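Sensor-type histidine kinase PrrB (Mycobacterium tuberculosis, PDB 1YSR) uses ATP, bound by the C-terminal domain described here, to phosphorylate a protein histidine, as a membrane sensor kinase probably signalling through PrrA. Local coordinates at residues V6-T11 with A45-A50; D15-D20 with V67-V72; V51-A56 with A117-Q122; Q121-Q124 with T129-L132. All coordinates share one frame; numbering follows the deposited sequence.

Three of the contacts are buried and carried by aliphatic or amide side chains; contact 4 lies partly at the surface. Contacts 1 and 3 share helix 44-61, contacts 1 and 2 share helix 10-24, and contacts 3 and 4 share helix 117-125, so the four together tie three helices to one another and to the five-stranded sheet. Contacts 1 and 2 are methyl against methyl, with a salt bridge from Arg48 to Asp20 linking them. Contact 3 adds an amide and a water. Contact 4, about 17 Å from contact 2 between centres, relies on alanines close to the backbone of the outermost strand 129-134.

Contact 1 (V6-T11 with A45-A50); sequences VPVDIT and AGLRLA
Ile10 meets Leu47 through methyl groups alone, and the polar atom gripped twice lies one residue further on: Thr11 OG1 is hydrogen-bonded both to Pro36 O and to Cys38 N, which pins the start of helix 10-24 to the chain leading into strand 39-42. On the other side of Ile10, Asp9 occupies the N-cap position, its OD1 taking the backbone N-H of Asp12. Strand 6-9 pairs antiparallel with 39-42, Val8 with Ile40, in a two-stranded sheet separate from the main one.

Leu47 points toward the strand-helix junction from helix 44-61, and its CD1 does all the touching. That methyl lies 3.8 Å from Ile10 CD1, the two side chains crossing at about a right angle. Ile10 does not start out toward the helix. With CG1 beside the backbone N (chi1 -69°) and chi2 folded to -53°, its CD1 is brought round to Leu47. Val8, two residues back along the strand, adds a looser touch, with its CG1 4.4 Å from Leu47 CD1. A branched residue suits each place: valine is well accommodated in an extended strand, isoleucine reaches further from the first turn of a helix, and leucine sends a methyl out from a helix without crowding its own backbone. Leu13 and Ile40 also touch Leu47, while Arg48, next in the helix, turns to Asp20 and Asp52 in salt bridges.

Since no hydrogen bond joins the two segments, they are held by dispersion and the exclusion of water, and the polar bonds of Asp9 and Thr11 beside them hold the start of helix 10-24.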
loop_
_atom_site.group_PDB
_atom_site.type_symbol
_atom_site.label_atom_id
_atom_site.label_comp_id
_atom_site.label_asym_id
_atom_site.label_seq_id
_atom_site.Cartn_x
_atom_site.Cartn_y
_atom_site.Cartn_z
ATOM N N VAL A 6 -7.499 5.159 -1.530
ATOM C CA VAL A 6 -6.504 5.712 -2.480
ATOM C C VAL A 6 -6.122 4.591 -3.441
ATOM O O VAL A 6 -6.509 3.435 -3.215
ATOM C CB VAL A 6 -5.243 6.180 -1.773
ATOM C CG1 VAL A 6 -5.600 7.313 -0.757
ATOM C CG2 VAL A 6 -4.537 5.023 -1.069
ATOM N N PRO A 7 -5.389 4.922 -4.515
ATOM C CA PRO A 7 -4.951 3.912 -5.467
ATOM C C PRO A 7 -4.091 2.896 -4.740
ATOM O O PRO A 7 -3.240 3.278 -3.951
ATOM C CB PRO A 7 -4.098 4.738 -6.469
ATOM C CG PRO A 7 -4.732 6.107 -6.436
ATOM C CD PRO A 7 -4.901 6.263 -4.918
ATOM N N VAL A 8 -4.334 1.614 -4.977
ATOM C CA VAL A 8 -3.535 0.539 -4.399
ATOM C C VAL A 8 -3.152 -0.434 -5.482
ATOM O O VAL A 8 -3.990 -0.995 -6.123
ATOM C CB VAL A 8 -4.325 -0.259 -3.330
ATOM C CG1 VAL A 8 -3.373 -1.210 -2.685
ATOM C CG2 VAL A 8 -4.873 0.664 -2.238
ATOM N N ASP A 9 -1.853 -0.652 -5.668
ATOM C CA ASP A 9 -1.401 -1.707 -6.583
ATOM C C ASP A 9 -1.464 -3.012 -5.822
ATOM O O ASP A 9 -0.597 -3.268 -5.003
ATOM C CB ASP A 9 0.040 -1.426 -7.031
ATOM C CG ASP A 9 0.588 -2.504 -7.980
ATOM O OD1 ASP A 9 0.093 -3.661 -7.993
ATOM O OD2 ASP A 9 1.589 -2.201 -8.655
ATOM N N ILE A 10 -2.528 -3.771 -6.047
ATOM C CA ILE A 10 -2.795 -5.005 -5.287
ATOM C C ILE A 10 -1.685 -6.011 -5.501
ATOM O O ILE A 10 -1.269 -6.803 -4.594
ATOM C CB ILE A 10 -4.161 -5.656 -5.775
ATOM C CG1 ILE A 10 -5.342 -4.778 -5.357
ATOM C CG2 ILE A 10 -4.319 -7.068 -5.232
ATOM C CD1 ILE A 10 -5.353 -4.433 -3.817
ATOM N N THR A 11 -1.198 -6.014 -6.747
ATOM C CA THR A 11 -0.161 -6.938 -7.133
ATOM C C THR A 11 1.141 -6.692 -6.372
ATOM O O THR A 11 1.742 -7.642 -5.822
ATOM C CB THR A 11 -0.010 -6.899 -8.687
ATOM O OG1 THR A 11 -1.305 -7.116 -9.272
ATOM C CG2 THR A 11 0.936 -7.989 -9.117
ATOM N N ALA A 45 -3.566 -0.134 4.141
ATOM C CA ALA A 45 -3.232 -0.775 5.419
ATOM C C ALA A 45 -4.223 -1.951 5.693
ATOM O O ALA A 45 -3.817 -3.022 6.086
ATOM C CB ALA A 45 -3.285 0.218 6.576
ATOM N N GLY A 46 -5.489 -1.734 5.381
ATOM C CA GLY A 46 -6.533 -2.752 5.669
ATOM C C GLY A 46 -6.337 -3.931 4.717
ATOM O O GLY A 46 -6.440 -5.082 5.140
ATOM N N LEU A 47 -6.046 -3.644 3.435
ATOM C CA LEU A 47 -5.855 -4.780 2.477
ATOM C C LEU A 47 -4.638 -5.624 2.873
ATOM O O LEU A 47 -4.679 -6.876 2.872
ATOM C CB LEU A 47 -5.744 -4.285 1.045
ATOM C CG LEU A 47 -7.064 -3.726 0.535
ATOM C CD1 LEU A 47 -6.833 -2.957 -0.701
ATOM C CD2 LEU A 47 -8.158 -4.837 0.356
ATOM N N ARG A 48 -3.567 -4.926 3.215
ATOM C CA ARG A 48 -2.352 -5.632 3.631
ATOM C C ARG A 48 -2.623 -6.444 4.872
ATOM O O ARG A 48 -2.161 -7.575 5.007
ATOM C CB ARG A 48 -1.194 -4.656 3.841
ATOM C CG ARG A 48 0.108 -5.319 4.385
ATOM C CD ARG A 48 0.694 -6.434 3.451
ATOM N NE ARG A 48 1.787 -7.021 4.221
ATOM C CZ ARG A 48 3.049 -6.594 4.147
ATOM N NH1 ARG A 48 3.963 -7.107 4.947
ATOM N NH2 ARG A 48 3.380 -5.691 3.255
ATOM N N LEU A 49 -3.336 -5.862 5.836
ATOM C CA LEU A 49 -3.645 -6.597 7.048
ATOM C C LEU A 49 -4.466 -7.903 6.790
ATOM O O LEU A 49 -4.208 -8.959 7.452
ATOM C CB LEU A 49 -4.438 -5.688 7.974
ATOM C CG LEU A 49 -4.941 -6.251 9.306
ATOM C CD1 LEU A 49 -3.822 -6.611 10.204
ATOM C CD2 LEU A 49 -5.897 -5.186 9.921
ATOM N N ALA A 50 -5.437 -7.809 5.885
ATOM C CA ALA A 50 -6.297 -8.966 5.490
ATOM C C ALA A 50 -5.369 -10.078 4.970
ATOM O O ALA A 50 -5.484 -11.268 5.379
ATOM C CB ALA A 50 -7.292 -8.529 4.441
#

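Contact 2 (D15-D20 with V67-V72); sequences DRAAHD and VQLSAV
Leu69 projects from strand 66-74 toward helix 10-24, and Ala17 and Ala18 point back toward it, so one long side chain faces two short ones. The leucine reaches with a single branch. Its CG stands beside the backbone N (chi1 -52°), and chi2 of 179° extends CD1 away from the sheet. The CG-CD1 bond aims roughly at Ala17 CB, while Ala18 CB flanks CD1 from the side. At its end CD1 comes to 3.7 Å from Ala18 CB and 4.2 Å from Ala17 CB. The same methyl also lies 3.9 Å from Ala18 N, which places it against the helix backbone and not merely against the side chains upon it.

Alanine is what makes so near an approach possible. The CA atoms of Ala18 and Leu69 are 7.4 Å apart, and the leucine alone spans more than half of that distance; each alanine contributes one methyl and leaves the helix surface low. Two successive alanines can both face the strand because residues adjacent in a helix are only about 100° apart around its axis. Gln68, next to Leu69, points the other way, as alternation along a strand requires.

Arg16, just before the alanines, points away from the strand. Around this contact the layers of an alpha/beta sandwich are plain. Strand 66-74 pairs in parallel with 29-32 and antiparallel with 77-84, whose Ile82 touches Leu69. Val30 of strand 29-32 reaches Ala18, and helix 44-61 closes in beside helix 10-24, with Val51 against Ala17 and Ile55 against Leu69.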
loop_
_atom_site.group_PDB
_atom_site.type_symbol
_atom_site.label_atom_id
_atom_site.label_comp_id
_atom_site.label_asym_id
_atom_site.label_seq_id
_atom_site.Cartn_x
_atom_site.Cartn_y
_atom_site.Cartn_z
ATOM N N ASP A 15 3.165 -8.922 -3.463
ATOM C CA ASP A 15 4.611 -9.203 -3.639
ATOM C C ASP A 15 5.310 -8.828 -2.335
ATOM O O ASP A 15 6.076 -9.610 -1.823
ATOM C CB ASP A 15 5.180 -8.446 -4.827
ATOM C CG ASP A 15 6.503 -9.054 -5.359
ATOM O OD1 ASP A 15 6.876 -10.198 -4.983
ATOM O OD2 ASP A 15 7.127 -8.361 -6.177
ATOM N N ARG A 16 5.019 -7.645 -1.778
ATOM C CA ARG A 16 5.635 -7.246 -0.508
ATOM C C ARG A 16 5.174 -8.099 0.624
ATOM O O ARG A 16 5.950 -8.410 1.504
ATOM C CB ARG A 16 5.384 -5.771 -0.106
ATOM C CG ARG A 16 5.797 -4.712 -1.137
ATOM C CD ARG A 16 5.490 -3.267 -0.593
ATOM N NE ARG A 16 4.116 -3.038 -0.103
ATOM C CZ ARG A 16 3.096 -2.520 -0.810
ATOM N NH1 ARG A 16 3.229 -2.169 -2.079
ATOM N NH2 ARG A 16 1.912 -2.358 -0.232
ATOM N N ALA A 17 3.876 -8.438 0.654
ATOM C CA ALA A 17 3.388 -9.264 1.728
ATOM C C ALA A 17 4.150 -10.591 1.761
ATOM O O ALA A 17 4.449 -11.116 2.835
ATOM C CB ALA A 17 1.889 -9.524 1.538
ATOM N N ALA A 18 4.377 -11.148 0.586
ATOM C CA ALA A 18 4.983 -12.501 0.539
ATOM C C ALA A 18 6.444 -12.361 1.000
ATOM O O ALA A 18 6.937 -13.156 1.773
ATOM C CB ALA A 18 4.916 -13.039 -0.844
ATOM N N HIS A 19 7.117 -11.295 0.561
ATOM C CA HIS A 19 8.527 -11.079 0.927
ATOM C C HIS A 19 8.671 -10.901 2.420
ATOM O O HIS A 19 9.563 -11.493 3.047
ATOM C CB HIS A 19 9.112 -9.890 0.153
ATOM C CG HIS A 19 9.426 -10.209 -1.281
ATOM N ND1 HIS A 19 10.470 -11.043 -1.645
ATOM C CD2 HIS A 19 8.839 -9.819 -2.440
ATOM C CE1 HIS A 19 10.505 -11.150 -2.964
ATOM N NE2 HIS A 19 9.537 -10.408 -3.471
ATOM N N ASP A 20 7.802 -10.075 3.009
ATOM C CA ASP A 20 7.823 -9.851 4.442
ATOM C C ASP A 20 7.460 -11.092 5.221
ATOM O O ASP A 20 8.067 -11.336 6.256
ATOM C CB ASP A 20 6.881 -8.725 4.876
ATOM C CG ASP A 20 7.298 -7.352 4.346
ATOM O OD1 ASP A 20 8.407 -7.206 3.821
ATOM O OD2 ASP A 20 6.475 -6.396 4.446
ATOM N N VAL A 67 2.565 -21.396 0.685
ATOM C CA VAL A 67 1.516 -20.405 0.421
ATOM C C VAL A 67 1.805 -19.685 -0.896
ATOM O O VAL A 67 2.963 -19.302 -1.165
ATOM C CB VAL A 67 1.460 -19.339 1.565
ATOM C CG1 VAL A 67 0.523 -18.170 1.171
ATOM C CG2 VAL A 67 1.044 -19.999 2.888
ATOM N N GLN A 68 0.783 -19.489 -1.716
ATOM C CA GLN A 68 0.912 -18.739 -2.948
ATOM C C GLN A 68 -0.149 -17.699 -2.944
ATOM O O GLN A 68 -1.356 -18.030 -2.718
ATOM C CB GLN A 68 0.645 -19.654 -4.162
ATOM C CG GLN A 68 1.785 -20.676 -4.338
ATOM C CD GLN A 68 1.514 -21.660 -5.484
ATOM O OE1 GLN A 68 0.393 -21.743 -6.025
ATOM N NE2 GLN A 68 2.544 -22.378 -5.866
ATOM N N LEU A 69 0.279 -16.469 -3.217
ATOM C CA LEU A 69 -0.628 -15.328 -3.376
ATOM C C LEU A 69 -0.834 -15.114 -4.879
ATOM O O LEU A 69 0.098 -15.263 -5.692
ATOM C CB LEU A 69 0.029 -14.080 -2.797
ATOM C CG LEU A 69 0.533 -14.259 -1.363
ATOM C CD1 LEU A 69 1.246 -12.965 -0.768
ATOM C CD2 LEU A 69 -0.586 -14.834 -0.396
ATOM N N SER A 70 -2.029 -14.695 -5.253
ATOM C CA SER A 70 -2.279 -14.341 -6.654
ATOM C C SER A 70 -3.321 -13.256 -6.795
ATOM O O SER A 70 -4.139 -13.085 -5.914
ATOM C CB SER A 70 -2.726 -15.535 -7.466
ATOM O OG SER A 70 -3.862 -16.187 -6.919
ATOM N N ALA A 71 -3.311 -12.595 -7.954
ATOM C CA ALA A 71 -4.347 -11.629 -8.319
ATOM C C ALA A 71 -4.656 -11.819 -9.782
ATOM O O ALA A 71 -3.735 -11.875 -10.638
ATOM C CB ALA A 71 -3.858 -10.199 -8.061
ATOM N N VAL A 72 -5.958 -11.929 -10.048
ATOM C CA VAL A 72 -6.509 -12.114 -11.391
ATOM C C VAL A 72 -7.446 -10.922 -11.627
ATOM O O VAL A 72 -8.395 -10.719 -10.854
ATOM C CB VAL A 72 -7.296 -13.442 -11.438
ATOM C CG1 VAL A 72 -8.147 -13.561 -12.708
ATOM C CG2 VAL A 72 -6.341 -14.635 -11.329
#

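Contact 3 (V51-A56 with A117-Q122); sequences VDNAIA and ALVAQQ
Asn53 meets Leu118 and Val119 by van der Waals contact, its amide lying against their aliphatic groups. The asparagine sends its side chain between the two, with CG anti to the backbone N (chi1 -171°). Its OD1 lies 3.7 Å from Val119 CG2 and 3.9 Å from Leu118 CB, while Leu118 CD1 reaches across to the amide at 4.1 Å from Asn53 ND2. The Leu118 and Asn53 side chains cross at about a right angle. Val119, branched and compact, also brings CG2 to 4.3 Å from Ala54 N, and it also touches Leu142 and Leu144 of the sheet.

The segments 51-56 and 117-122 run nearly antiparallel (154°), their axes 8.9 Å apart at closest approach. In this Bergerat-type ATP-binding fold, helix 44-61 carries the N box, and Asn53 and Asn57 match its asparagine pattern; helix 117-125 continues from the glycine-rich G2 box. A bound Tris molecule about 6 Å from the Asn53 side chain is consistent with a nearby pocket.

Between the two helices polar bonding runs through a water. It donates to Asn53 OD1 at 2.7 Å, meeting the C=O at about 115°, and accepts from Leu118 N at 3.2 Å. Leu118 is in the first turn of its helix, where the helix itself offers no carbonyl one turn back. On the amide's other end, Asn53 ND2 bonds to Ser102 OG, and weakly to Ser150 OG of the second subunit.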
loop_
_atom_site.group_PDB
_atom_site.type_symbol
_atom_site.label_atom_id
_atom_site.label_comp_id
_atom_site.label_asym_id
_atom_site.label_seq_id
_atom_site.Cartn_x
_atom_site.Cartn_y
_atom_site.Cartn_z
ATOM N N VAL A 51 -4.459 -9.696 4.088
ATOM C CA VAL A 51 -3.481 -10.662 3.512
ATOM C C VAL A 51 -2.581 -11.237 4.580
ATOM O O VAL A 51 -2.358 -12.443 4.637
ATOM C CB VAL A 51 -2.700 -10.029 2.342
ATOM C CG1 VAL A 51 -1.641 -10.982 1.860
ATOM C CG2 VAL A 51 -3.655 -9.707 1.168
ATOM N N ASP A 52 -2.031 -10.365 5.445
ATOM C CA ASP A 52 -1.228 -10.792 6.571
ATOM C C ASP A 52 -1.969 -11.790 7.433
ATOM O O ASP A 52 -1.381 -12.795 7.826
ATOM C CB ASP A 52 -0.812 -9.581 7.473
ATOM C CG ASP A 52 0.218 -8.660 6.820
ATOM O OD1 ASP A 52 0.793 -9.035 5.790
ATOM O OD2 ASP A 52 0.467 -7.519 7.352
ATOM N N ASN A 53 -3.239 -11.508 7.740
ATOM C CA ASN A 53 -4.021 -12.351 8.600
ATOM C C ASN A 53 -4.229 -13.746 7.935
ATOM O O ASN A 53 -4.211 -14.789 8.616
ATOM C CB ASN A 53 -5.369 -11.680 8.870
ATOM C CG ASN A 53 -6.180 -12.389 9.947
ATOM O OD1 ASN A 53 -7.323 -12.772 9.723
ATOM N ND2 ASN A 53 -5.609 -12.520 11.151
ATOM N N ALA A 54 -4.503 -13.726 6.631
ATOM C CA ALA A 54 -4.737 -14.970 5.858
ATOM C C ALA A 54 -3.460 -15.826 5.885
ATOM O O ALA A 54 -3.525 -17.043 6.144
ATOM C CB ALA A 54 -5.122 -14.626 4.453
ATOM N N ILE A 55 -2.290 -15.209 5.643
ATOM C CA ILE A 55 -1.019 -15.971 5.785
ATOM C C ILE A 55 -0.797 -16.510 7.183
ATOM O O ILE A 55 -0.421 -17.648 7.356
ATOM C CB ILE A 55 0.143 -15.122 5.347
ATOM C CG1 ILE A 55 -0.026 -14.716 3.866
ATOM C CG2 ILE A 55 1.465 -15.843 5.563
ATOM C CD1 ILE A 55 0.989 -13.618 3.372
ATOM N N ALA A 56 -1.090 -15.701 8.209
ATOM C CA ALA A 56 -0.879 -16.141 9.551
ATOM C C ALA A 56 -1.776 -17.293 9.942
ATOM O O ALA A 56 -1.345 -18.247 10.600
ATOM C CB ALA A 56 -1.016 -14.940 10.529
ATOM N N ALA A 117 -12.216 -13.272 10.464
ATOM C CA ALA A 117 -13.146 -12.145 10.504
ATOM C C ALA A 117 -12.534 -10.825 10.060
ATOM O O ALA A 117 -13.268 -9.967 9.541
ATOM C CB ALA A 117 -13.713 -11.960 11.872
ATOM N N LEU A 118 -11.219 -10.659 10.285
ATOM C CA LEU A 118 -10.520 -9.426 9.828
ATOM C C LEU A 118 -10.568 -9.336 8.336
ATOM O O LEU A 118 -10.834 -8.276 7.767
ATOM C CB LEU A 118 -9.058 -9.358 10.283
ATOM C CG LEU A 118 -8.653 -8.800 11.656
ATOM C CD1 LEU A 118 -7.110 -8.786 11.779
ATOM C CD2 LEU A 118 -9.246 -7.416 11.885
ATOM N N VAL A 119 -10.336 -10.469 7.692
ATOM C CA VAL A 119 -10.415 -10.563 6.267
ATOM C C VAL A 119 -11.806 -10.199 5.774
ATOM O O VAL A 119 -11.970 -9.370 4.885
ATOM C CB VAL A 119 -10.006 -11.967 5.795
ATOM C CG1 VAL A 119 -10.084 -12.053 4.309
ATOM C CG2 VAL A 119 -8.587 -12.296 6.253
ATOM N N ALA A 120 -12.854 -10.830 6.335
ATOM C CA ALA A 120 -14.203 -10.483 5.926
ATOM C C ALA A 120 -14.537 -9.007 6.112
ATOM O O ALA A 120 -15.169 -8.385 5.255
ATOM C CB ALA A 120 -15.236 -11.383 6.674
ATOM N N GLN A 121 -14.100 -8.450 7.233
ATOM C CA GLN A 121 -14.335 -7.048 7.536
ATOM C C GLN A 121 -13.737 -6.140 6.440
ATOM O O GLN A 121 -14.366 -5.207 5.959
ATOM C CB GLN A 121 -13.696 -6.721 8.874
ATOM C CG GLN A 121 -14.086 -5.385 9.495
ATOM C CD GLN A 121 -13.023 -4.891 10.470
ATOM O OE1 GLN A 121 -12.627 -3.727 10.421
ATOM N NE2 GLN A 121 -12.545 -5.771 11.337
ATOM N N GLN A 122 -12.486 -6.394 6.109
ATOM C CA GLN A 122 -11.833 -5.622 5.017
ATOM C C GLN A 122 -12.510 -5.795 3.651
ATOM O O GLN A 122 -12.716 -4.819 2.890
ATOM C CB GLN A 122 -10.324 -5.932 5.020
ATOM C CG GLN A 122 -9.620 -5.406 6.231
ATOM C CD GLN A 122 -9.734 -3.877 6.275
ATOM O OE1 GLN A 122 -9.704 -3.209 5.236
ATOM N NE2 GLN A 122 -9.930 -3.351 7.458
HETATM O O HOH W 1 -9.048 -12.539 11.786
#

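Contact 4 (Q121-Q124 with T129-L132); sequences QQAQ and TASL
Ala123 is the first residue of helix 117-125 here to meet the strand, and its lone methyl faces Thr129 and Ala130. Its CB rests against the peptide group joining them, 3.7 Å from Thr129 C and 3.8 Å from Ala130 N. Ala130 turns its own methyl back toward the helix, the two CB atoms being 4.0 Å apart. Small side chains suit the place, where the backbones come so close: the CA atoms of Ala123 and Thr129 are separated by 5.1 Å.

Gln124 follows at the more open edge. Bends at chi1 (-92°) and chi2 (93°) curl its side chain round, so that OE1 ends 4.5 Å from Thr129 CA, a loose touch. Thr129 points its CB away from the helix. A polar, branched residue suits this start of an outermost strand, which pairs with strand 140-147, Thr129 with Arg145 and Ser131 with Val143.

The contact closes a tight helix-turn-strand connection, with Phe98 and Leu144 also touching Ala130. With no hydrogen bond between the two segments, close methyl-to-backbone packing holds them together, buried at Ala123 and giving way to Gln124 and Thr129 at the exposed side.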
loop_
_atom_site.group_PDB
_atom_site.type_symbol
_atom_site.label_atom_id
_atom_site.label_comp_id
_atom_site.label_asym_id
_atom_site.label_seq_id
_atom_site.Cartn_x
_atom_site.Cartn_y
_atom_site.Cartn_z
ATOM N N GLN A 121 -14.100 -8.450 7.233
ATOM C CA GLN A 121 -14.335 -7.048 7.536
ATOM C C GLN A 121 -13.737 -6.140 6.440
ATOM O O GLN A 121 -14.366 -5.207 5.959
ATOM C CB GLN A 121 -13.696 -6.721 8.874
ATOM C CG GLN A 121 -14.086 -5.385 9.495
ATOM C CD GLN A 121 -13.023 -4.891 10.470
ATOM O OE1 GLN A 121 -12.627 -3.727 10.421
ATOM N NE2 GLN A 121 -12.545 -5.771 11.337
ATOM N N GLN A 122 -12.486 -6.394 6.109
ATOM C CA GLN A 122 -11.833 -5.622 5.017
ATOM C C GLN A 122 -12.510 -5.795 3.651
ATOM O O GLN A 122 -12.716 -4.819 2.890
ATOM C CB GLN A 122 -10.324 -5.932 5.020
ATOM C CG GLN A 122 -9.620 -5.406 6.231
ATOM C CD GLN A 122 -9.734 -3.877 6.275
ATOM O OE1 GLN A 122 -9.704 -3.209 5.236
ATOM N NE2 GLN A 122 -9.930 -3.351 7.458
ATOM N N ALA A 123 -12.915 -7.024 3.313
ATOM C CA ALA A 123 -13.605 -7.274 2.082
ATOM C C ALA A 123 -14.893 -6.436 2.005
ATOM O O ALA A 123 -15.185 -5.807 0.974
ATOM C CB ALA A 123 -13.880 -8.744 1.923
ATOM N N GLN A 124 -15.635 -6.409 3.105
ATOM C CA GLN A 124 -16.893 -5.679 3.167
ATOM C C GLN A 124 -16.675 -4.159 3.041
ATOM O O GLN A 124 -17.389 -3.507 2.282
ATOM C CB GLN A 124 -17.696 -6.047 4.417
ATOM C CG GLN A 124 -18.718 -7.218 4.185
ATOM C CD GLN A 124 -18.189 -8.638 4.524
ATOM O OE1 GLN A 124 -17.515 -9.273 3.705
ATOM N NE2 GLN A 124 -18.539 -9.149 5.714
ATOM N N THR A 129 -16.306 -9.412 -1.319
ATOM C CA THR A 129 -16.604 -10.572 -0.484
ATOM C C THR A 129 -15.337 -11.364 -0.199
ATOM O O THR A 129 -14.377 -11.259 -0.956
ATOM C CB THR A 129 -17.574 -11.499 -1.201
ATOM O OG1 THR A 129 -17.008 -11.890 -2.473
ATOM C CG2 THR A 129 -18.891 -10.748 -1.478
ATOM N N ALA A 130 -15.330 -12.080 0.934
ATOM C CA ALA A 130 -14.276 -13.052 1.218
ATOM C C ALA A 130 -14.931 -14.441 1.325
ATOM O O ALA A 130 -15.998 -14.584 1.902
ATOM C CB ALA A 130 -13.588 -12.699 2.480
ATOM N N SER A 131 -14.301 -15.450 0.742
ATOM C CA SER A 131 -14.832 -16.801 0.895
ATOM C C SER A 131 -13.721 -17.803 0.881
ATOM O O SER A 131 -12.579 -17.495 0.503
ATOM C CB SER A 131 -15.812 -17.074 -0.211
ATOM O OG SER A 131 -15.167 -16.860 -1.418
ATOM N N LEU A 132 -14.075 -19.018 1.293
ATOM C CA LEU A 132 -13.119 -20.130 1.301
ATOM C C LEU A 132 -13.498 -21.208 0.289
ATOM O O LEU A 132 -14.703 -21.516 0.037
ATOM C CB LEU A 132 -13.052 -20.718 2.698
ATOM C CG LEU A 132 -12.175 -19.952 3.704
ATOM C CD1 LEU A 132 -12.573 -20.215 5.107
ATOM C CD2 LEU A 132 -10.674 -20.333 3.503
#